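Local coordinates for arabinofuranosidase (Bifidobacterium longum, PDB 2Y2W), which hydrolyses terminal non-reducing alpha-(1->5)-L-arabinofuranosyl bonds in arabinans and also acts on arabinoxylan, as a family 51 glycoside hydrolase, at the interface of chains A and B. Sequence-based numbering; all coordinates share one arbitrary frame. Chains: chain A/B, Arabinofuranosidase.

Contact 1 and contact 2 are neighbours in one subunit interface. The centres of their C-alpha atoms lie about 6 Å apart, and they share A:Lys236 and B:His224. In both, helix 227-244 of chain A faces the loop of chain B that precedes the same helix in that chain. Contact 1 holds the imidazole of this loop; contact 2 holds its backbone and the start of the helix behind it. The loop follows the acid/base B:Glu215, about 8 Å from the centre of contact 2. The protein is a homohexamer, a trimer of dimers; this interface may be one that builds it, and assembly could then help to steady the loop.

Contact 1: the interface of chains A and B. Residues chain A 235-236, 239; chain B 224.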
ATOM      1  N   ASP A 235     -11.075   5.887   4.808  1.00 25.31           N
ATOM      2  CA  ASP A 235     -11.977   4.898   5.387  1.00 25.54           C
ATOM      3  C   ASP A 235     -11.242   4.006   6.388  1.00 25.46           C
ATOM      4  O   ASP A 235     -11.712   3.811   7.507  1.00 25.38           O
ATOM      5  CB  ASP A 235     -12.643   4.051   4.296  1.00 25.65           C
ATOM      6  CG  ASP A 235     -13.763   3.174   4.837  1.00 26.22           C
ATOM      7  OD1 ASP A 235     -14.350   3.525   5.882  1.00 26.82           O
ATOM      8  OD2 ASP A 235     -14.061   2.132   4.214  1.00 27.26           O
ATOM      9  N   LYS A 236     -10.084   3.490   5.977  1.00 25.45           N
ATOM     10  CA  LYS A 236      -9.252   2.637   6.822  1.00 25.61           C
ATOM     11  C   LYS A 236      -8.737   3.371   8.062  1.00 25.68           C
ATOM     12  O   LYS A 236      -8.892   2.888   9.185  1.00 25.67           O
ATOM     13  CB  LYS A 236      -8.076   2.071   6.020  1.00 25.62           C
ATOM     14  CG  LYS A 236      -8.475   1.040   4.971  1.00 25.98           C
ATOM     15  CD  LYS A 236      -7.273   0.576   4.167  1.00 26.01           C
ATOM     16  CE  LYS A 236      -7.664  -0.446   3.107  1.00 26.57           C
ATOM     17  NZ  LYS A 236      -8.572   0.111   2.061  1.00 27.02           N
ATOM     18  N   HIS A 239     -11.542   4.721  10.605  1.00 26.68           N
ATOM     19  CA  HIS A 239     -12.106   3.588  11.337  1.00 26.73           C
ATOM     20  C   HIS A 239     -11.170   3.102  12.436  1.00 26.84           C
ATOM     21  O   HIS A 239     -11.596   2.912  13.572  1.00 26.94           O
ATOM     22  CB  HIS A 239     -12.449   2.424  10.401  1.00 26.68           C
ATOM     23  CG  HIS A 239     -12.740   1.143  11.122  1.00 26.71           C
ATOM     24  ND1 HIS A 239     -11.796   0.152  11.290  1.00 26.45           N
ATOM     25  CD2 HIS A 239     -13.860   0.704  11.743  1.00 26.68           C
ATOM     26  CE1 HIS A 239     -12.326  -0.847  11.972  1.00 26.35           C
ATOM     27  NE2 HIS A 239     -13.578  -0.537  12.261  1.00 26.50           N
TER
ATOM     28  N   HIS B 224      -9.858  -2.779   6.561  1.00 28.35           N
ATOM     29  CA  HIS B 224     -10.854  -3.463   5.733  1.00 28.29           C
ATOM     30  C   HIS B 224     -10.804  -3.041   4.266  1.00 28.31           C
ATOM     31  O   HIS B 224     -10.555  -1.876   3.946  1.00 28.33           O
ATOM     32  CB  HIS B 224     -12.270  -3.289   6.294  1.00 28.40           C
ATOM     33  CG  HIS B 224     -12.724  -1.865   6.390  1.00 28.70           C
ATOM     34  ND1 HIS B 224     -12.699  -1.155   7.572  1.00 29.14           N
ATOM     35  CD2 HIS B 224     -13.228  -1.023   5.457  1.00 29.06           C
ATOM     36  CE1 HIS B 224     -13.161   0.065   7.360  1.00 29.26           C
ATOM     37  NE2 HIS B 224     -13.486   0.171   6.083  1.00 29.20           N
TER
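Helix 227-244 of chain A meets the loop of chain B just before the equivalent helix. B:His224 is the residue this loop presents. Its ring enters between A:Asp235 and A:His239, which lie one turn apart on the helix. The main bond runs from B:His224 NE2 to the carboxylate oxygen OD2 of A:Asp235, 2.8 Å long. It is fairly straight, 153° at the hydrogen. The acceptor lies close to the imidazole plane, but the N-H reaches OD2 from above the carboxylate plane. The two side chains cross at about a right angle, with their flat groups 70° apart. In A:Asp235, CG is anti to the backbone N (chi1 -170°), which carries the carboxylate to the NE2 end of the ring. The second oxygen, OD1, lies farther off, 3.5 Å from B:His224 NE2, at the edge of the imidazole.

A:His239 takes the other side of the contact. The imidazoles meet edge to face, with centroids 5.2 Å apart. The rim of B:His224, at ND1 and CE1, points at one face of A:His239, towards the margin of that ring. The CB of A:His239 also lies 3.9 Å from B:His224 CE1. The aspartate bond and this packing together should limit rotation of the B:His224 ring. The carboxylate would probably favour a protonated B:His224, although its charge is not seen. Replacing A:Asp235 with an alanine would probably leave B:His224 NE2 without its acceptor and its ring freer to turn.

A:Lys236 touches the backbone of the same histidine. Its CE is 3.3 Å from B:His224 O, and its NZ makes a weak hydrogen bond to that carbonyl, 3.4 Å long. The site lies on the outer side of helix 227-244 in the catalytic TIM-type barrel of family 51, and the centre of the contact is about 19 Å from the acid/base A:Glu215.

Contact 2: the interface of chains A and B. Residues chain A 236; chain B 223-225, 229.
A:Lys236 is helical and faces B:Gly223, whose positive phi of 78° turns the loop before B:His224 and B:Met225 continue in extended form. Water 1 links the two backbones. It lies 2.8 Å from A:Lys236 O and 2.8 Å from B:Gly223 N.

The lysine chain runs alongside the loop, with its CG 3.9 Å from B:Gly223 CA. The glycine has no side chain to hold the aliphatic part away. The chain is extended up to CE and then bends at the last torsion (chi4 64°), which turns the amino group towards B:Glu229. There NZ forms a salt bridge and hydrogen bond with the carboxylate oxygen OE1 of B:Glu229, 2.8 Å long. The amino group arrives on the syn side of OE1, 30° out of the carboxylate plane. The two side chains approach from opposite directions, B:Glu229 being extended beyond CG. The other oxygen, OE2, is 3.8 Å from NZ. The B:His224 carbonyl gives NZ a weaker second partner. B:Met225 makes a looser contact, its CG lying 4.2 Å from the lysine CE.

Lysine and glutamate both belong to helix 227-244 of their own chains, with B:Glu229 in its first turn. The site thus ties the helix of one catalytic barrel to the loop and helix start of another, near the acid/base B:Glu215.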
ATOM      1  N   LYS A 236     -10.084   3.490   5.977  1.00 25.45           N
ATOM      2  CA  LYS A 236      -9.252   2.637   6.822  1.00 25.61           C
ATOM      3  C   LYS A 236      -8.737   3.371   8.062  1.00 25.68           C
ATOM      4  O   LYS A 236      -8.892   2.888   9.185  1.00 25.67           O
ATOM      5  CB  LYS A 236      -8.076   2.071   6.020  1.00 25.62           C
ATOM      6  CG  LYS A 236      -8.475   1.040   4.971  1.00 25.98           C
ATOM      7  CD  LYS A 236      -7.273   0.576   4.167  1.00 26.01           C
ATOM      8  CE  LYS A 236      -7.664  -0.446   3.107  1.00 26.57           C
ATOM      9  NZ  LYS A 236      -8.572   0.111   2.061  1.00 27.02           N
TER
ATOM     10  N   GLY B 223      -8.155  -1.993   8.599  1.00 28.75           N
ATOM     11  CA  GLY B 223      -7.650  -2.033   7.230  1.00 28.53           C
ATOM     12  C   GLY B 223      -8.556  -2.773   6.265  1.00 28.42           C
ATOM     13  O   GLY B 223      -8.084  -3.317   5.261  1.00 28.27           O
ATOM     14  N   HIS B 224      -9.858  -2.779   6.561  1.00 28.35           N
ATOM     15  CA  HIS B 224     -10.854  -3.463   5.733  1.00 28.29           C
ATOM     16  C   HIS B 224     -10.804  -3.041   4.266  1.00 28.31           C
ATOM     17  O   HIS B 224     -10.555  -1.876   3.946  1.00 28.33           O
ATOM     18  CB  HIS B 224     -12.270  -3.289   6.294  1.00 28.40           C
ATOM     19  CG  HIS B 224     -12.724  -1.865   6.390  1.00 28.70           C
ATOM     20  ND1 HIS B 224     -12.699  -1.155   7.572  1.00 29.14           N
ATOM     21  CD2 HIS B 224     -13.228  -1.023   5.457  1.00 29.06           C
ATOM     22  CE1 HIS B 224     -13.161   0.065   7.360  1.00 29.26           C
ATOM     23  NE2 HIS B 224     -13.486   0.171   6.083  1.00 29.20           N
ATOM     24  N   MET B 225     -11.051  -4.005   3.387  1.00 28.30           N
ATOM     25  CA  MET B 225     -10.861  -3.827   1.955  1.00 28.23           C
ATOM     26  C   MET B 225     -12.143  -4.070   1.165  1.00 28.11           C
ATOM     27  O   MET B 225     -13.088  -4.690   1.657  1.00 27.97           O
ATOM     28  CB  MET B 225      -9.770  -4.782   1.459  1.00 28.23           C
ATOM     29  CG  MET B 225      -8.370  -4.473   1.966  1.00 28.46           C
ATOM     30  SD  MET B 225      -7.207  -5.814   1.639  1.00 28.71           S
ATOM     31  CE  MET B 225      -5.650  -4.945   1.804  1.00 29.32           C
ATOM     32  N   GLU B 229      -9.753  -4.907  -3.850  1.00 28.28           N
ATOM     33  CA  GLU B 229      -8.543  -4.581  -3.087  1.00 28.06           C
ATOM     34  C   GLU B 229      -7.898  -5.832  -2.503  1.00 27.62           C
ATOM     35  O   GLU B 229      -6.681  -6.008  -2.589  1.00 27.62           O
ATOM     36  CB  GLU B 229      -8.859  -3.609  -1.951  1.00 28.25           C
ATOM     37  CG  GLU B 229      -8.836  -2.145  -2.329  1.00 29.32           C
ATOM     38  CD  GLU B 229      -9.312  -1.246  -1.200  1.00 31.09           C
ATOM     39  OE1 GLU B 229      -9.192  -1.640  -0.017  1.00 31.56           O
ATOM     40  OE2 GLU B 229      -9.807  -0.136  -1.494  1.00 32.44           O
TER
HETATM   41  O   HOH W   1      -9.610   0.197   9.675  1.00 37.23           O